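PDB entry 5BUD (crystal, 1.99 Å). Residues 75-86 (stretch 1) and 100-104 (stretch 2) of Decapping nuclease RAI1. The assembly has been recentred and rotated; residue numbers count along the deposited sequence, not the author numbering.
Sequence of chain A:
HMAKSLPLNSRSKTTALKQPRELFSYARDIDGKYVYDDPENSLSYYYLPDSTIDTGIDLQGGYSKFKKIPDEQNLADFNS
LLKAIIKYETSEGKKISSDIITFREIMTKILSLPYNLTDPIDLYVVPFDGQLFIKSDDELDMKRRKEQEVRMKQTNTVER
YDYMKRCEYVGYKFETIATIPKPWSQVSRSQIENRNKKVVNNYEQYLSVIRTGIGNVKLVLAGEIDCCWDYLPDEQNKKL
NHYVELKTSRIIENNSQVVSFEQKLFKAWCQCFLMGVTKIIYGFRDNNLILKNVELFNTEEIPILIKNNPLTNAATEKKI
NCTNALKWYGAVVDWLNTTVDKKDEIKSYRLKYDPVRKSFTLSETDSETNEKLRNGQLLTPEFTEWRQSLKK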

# COMPACT_ATOMS: atom_id res chain seq x y z
N LEU A 75 -12.38 0.21 -0.24
CA LEU A 75 -11.64 0.47 0.99
C LEU A 75 -10.95 -0.82 1.40
O LEU A 75 -11.39 -1.91 1.03
CB LEU A 75 -12.62 0.97 2.07
CG LEU A 75 -13.39 2.24 1.67
CD1 LEU A 75 -14.38 2.65 2.74
CD2 LEU A 75 -12.43 3.38 1.35
N ALA A 76 -9.86 -0.73 2.15
CA ALA A 76 -9.25 -1.93 2.71
C ALA A 76 -10.31 -2.70 3.53
O ALA A 76 -11.03 -2.12 4.34
CB ALA A 76 -8.05 -1.60 3.55
N ASP A 77 -10.36 -4.00 3.29
CA ASP A 77 -11.44 -4.85 3.77
C ASP A 77 -10.97 -5.80 4.86
O ASP A 77 -10.42 -6.84 4.58
CB ASP A 77 -12.00 -5.65 2.61
CG ASP A 77 -13.21 -6.47 2.99
OD1 ASP A 77 -13.79 -6.18 4.03
OD2 ASP A 77 -13.56 -7.39 2.26
N PHE A 78 -11.19 -5.44 6.12
CA PHE A 78 -10.77 -6.35 7.19
C PHE A 78 -11.51 -7.67 7.23
O PHE A 78 -10.92 -8.70 7.62
CB PHE A 78 -10.78 -5.66 8.56
CG PHE A 78 -9.41 -5.53 9.16
CD1 PHE A 78 -8.78 -6.62 9.72
CD2 PHE A 78 -8.75 -4.32 9.17
CE1 PHE A 78 -7.52 -6.52 10.27
CE2 PHE A 78 -7.49 -4.21 9.74
CZ PHE A 78 -6.88 -5.31 10.28
N ASN A 79 -12.79 -7.67 6.87
CA ASN A 79 -13.56 -8.94 6.80
C ASN A 79 -12.82 -9.98 6.02
O ASN A 79 -12.56 -11.09 6.51
CB ASN A 79 -14.93 -8.71 6.16
CG ASN A 79 -15.85 -9.91 6.30
OD1 ASN A 79 -15.77 -10.86 5.52
ND2 ASN A 79 -16.73 -9.86 7.29
N SER A 80 -12.46 -9.64 4.79
CA SER A 80 -11.80 -10.59 3.90
C SER A 80 -10.40 -10.94 4.39
O SER A 80 -10.00 -12.09 4.31
CB SER A 80 -11.80 -10.11 2.44
OG SER A 80 -11.04 -8.93 2.24
N LEU A 81 -9.68 -9.98 4.97
CA LEU A 81 -8.36 -10.29 5.47
C LEU A 81 -8.48 -11.28 6.63
O LEU A 81 -7.74 -12.24 6.69
CB LEU A 81 -7.63 -9.01 5.92
CG LEU A 81 -6.29 -9.19 6.66
CD1 LEU A 81 -5.28 -10.01 5.86
CD2 LEU A 81 -5.70 -7.83 7.02
N LEU A 82 -9.42 -11.06 7.55
CA LEU A 82 -9.59 -12.01 8.67
C LEU A 82 -9.99 -13.40 8.20
O LEU A 82 -9.57 -14.40 8.80
CB LEU A 82 -10.60 -11.51 9.72
CG LEU A 82 -10.17 -10.23 10.45
CD1 LEU A 82 -11.29 -9.79 11.37
CD2 LEU A 82 -8.82 -10.34 11.18
N LYS A 83 -10.77 -13.47 7.13
CA LYS A 83 -11.24 -14.76 6.60
C LYS A 83 -10.07 -15.52 6.02
O LYS A 83 -9.95 -16.76 6.21
CB LYS A 83 -12.35 -14.54 5.58
CG LYS A 83 -12.82 -15.81 4.89
CD LYS A 83 -14.33 -15.94 4.89
CE LYS A 83 -14.80 -17.21 4.19
NZ LYS A 83 -15.21 -16.89 2.81
N ALA A 84 -9.20 -14.77 5.33
CA ALA A 84 -7.95 -15.32 4.82
C ALA A 84 -7.08 -15.79 5.96
O ALA A 84 -6.53 -16.88 5.90
CB ALA A 84 -7.21 -14.27 3.98
N ILE A 85 -6.97 -14.98 7.02
CA ILE A 85 -6.20 -15.36 8.23
C ILE A 85 -6.75 -16.65 8.91
O ILE A 85 -5.97 -17.51 9.30
CB ILE A 85 -6.12 -14.18 9.23
CG1 ILE A 85 -5.13 -13.11 8.71
CG2 ILE A 85 -5.70 -14.65 10.60
CD1 ILE A 85 -5.09 -11.81 9.50
N ILE A 86 -8.07 -16.77 9.04
CA ILE A 86 -8.68 -18.00 9.63
C ILE A 86 -8.29 -19.24 8.80
O ILE A 86 -7.85 -20.24 9.34
CB ILE A 86 -10.23 -17.90 9.72
CG1 ILE A 86 -10.64 -16.80 10.71
CG2 ILE A 86 -10.83 -19.25 10.15
CD1 ILE A 86 -12.05 -16.26 10.50
N ILE A 100 1.21 -6.55 15.78
CA ILE A 100 0.31 -5.69 15.00
C ILE A 100 -0.16 -6.41 13.74
O ILE A 100 0.62 -7.08 13.09
CB ILE A 100 1.05 -4.38 14.65
CG1 ILE A 100 1.36 -3.60 15.92
CG2 ILE A 100 0.22 -3.52 13.71
CD1 ILE A 100 2.11 -2.30 15.68
N ILE A 101 -1.44 -6.31 13.42
CA ILE A 101 -1.94 -6.80 12.15
C ILE A 101 -2.63 -5.67 11.46
O ILE A 101 -3.57 -5.09 12.01
CB ILE A 101 -2.86 -7.99 12.34
CG1 ILE A 101 -2.07 -9.19 12.89
CG2 ILE A 101 -3.58 -8.37 11.04
CD1 ILE A 101 -2.98 -10.34 13.32
N THR A 102 -2.20 -5.34 10.24
CA THR A 102 -2.72 -4.18 9.56
C THR A 102 -2.52 -4.22 8.06
O THR A 102 -2.04 -5.20 7.50
CB THR A 102 -2.17 -2.86 10.19
OG1 THR A 102 -2.93 -1.70 9.74
CG2 THR A 102 -0.73 -2.68 9.92
N PHE A 103 -2.94 -3.16 7.37
CA PHE A 103 -2.67 -3.05 5.95
C PHE A 103 -1.40 -2.21 5.73
O PHE A 103 -1.11 -1.26 6.47
CB PHE A 103 -3.86 -2.45 5.23
CG PHE A 103 -5.06 -3.33 5.21
CD1 PHE A 103 -6.00 -3.29 6.23
CD2 PHE A 103 -5.27 -4.20 4.15
CE1 PHE A 103 -7.12 -4.11 6.20
CE2 PHE A 103 -6.38 -5.03 4.12
CZ PHE A 103 -7.30 -4.99 5.14
N ARG A 104 -0.63 -2.57 4.72
CA ARG A 104 0.60 -1.85 4.39
C ARG A 104 0.41 -0.36 4.10
O ARG A 104 1.30 0.43 4.45
CB ARG A 104 1.34 -2.49 3.21
CG ARG A 104 0.77 -2.11 1.87
CD ARG A 104 1.82 -1.57 0.91
NE ARG A 104 1.15 -1.35 -0.35
CZ ARG A 104 1.16 -2.15 -1.41
NH1 ARG A 104 1.89 -3.28 -1.46
NH2 ARG A 104 0.44 -1.79 -2.46

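How do the two backbones lie? The helix that begins at Phe78 and the strand 100-103 run at 129° to each other, their axes 10.5 Å apart at closest approach. No hydrogen bond joins them; side chains fill the gap, and the contact is essentially apolar.

What does the loop before the helix contribute? Ala76 points toward the strand and sets its methyl squarely over one face of the Phe103 ring, with CB 3.5 Å from the ring centroid, a CH-pi contact. Asp77, the N-cap, has its CA-to-CB bond pointing away from the strand, yet its carbonyl O lies 3.7 Å from Phe103 CZ at the ring edge. Asp77 O also accepts the helical hydrogen bond from Leu81 N at 3.2 Å.

How do the two aromatic rings meet? Phe103 directs its edge at the face of Phe78, with planes at 86° and centroids 5.1 Å apart, so ring hydrogens approach the pi cloud. The far end of Phe78 reaches the strand backbone, its CZ 3.7 Å from Ile101 O.

What closes the contact further along the helix? One turn after Asp77, Leu81 covers the Phe103 face opposite Ala76, its CD2 3.8 Å from Phe103 CZ, so the ring is sandwiched between aliphatic groups. A turn later, Ile85 CD1 packs 4.1 Å from Ile101 CG2, a purely van der Waals pairing.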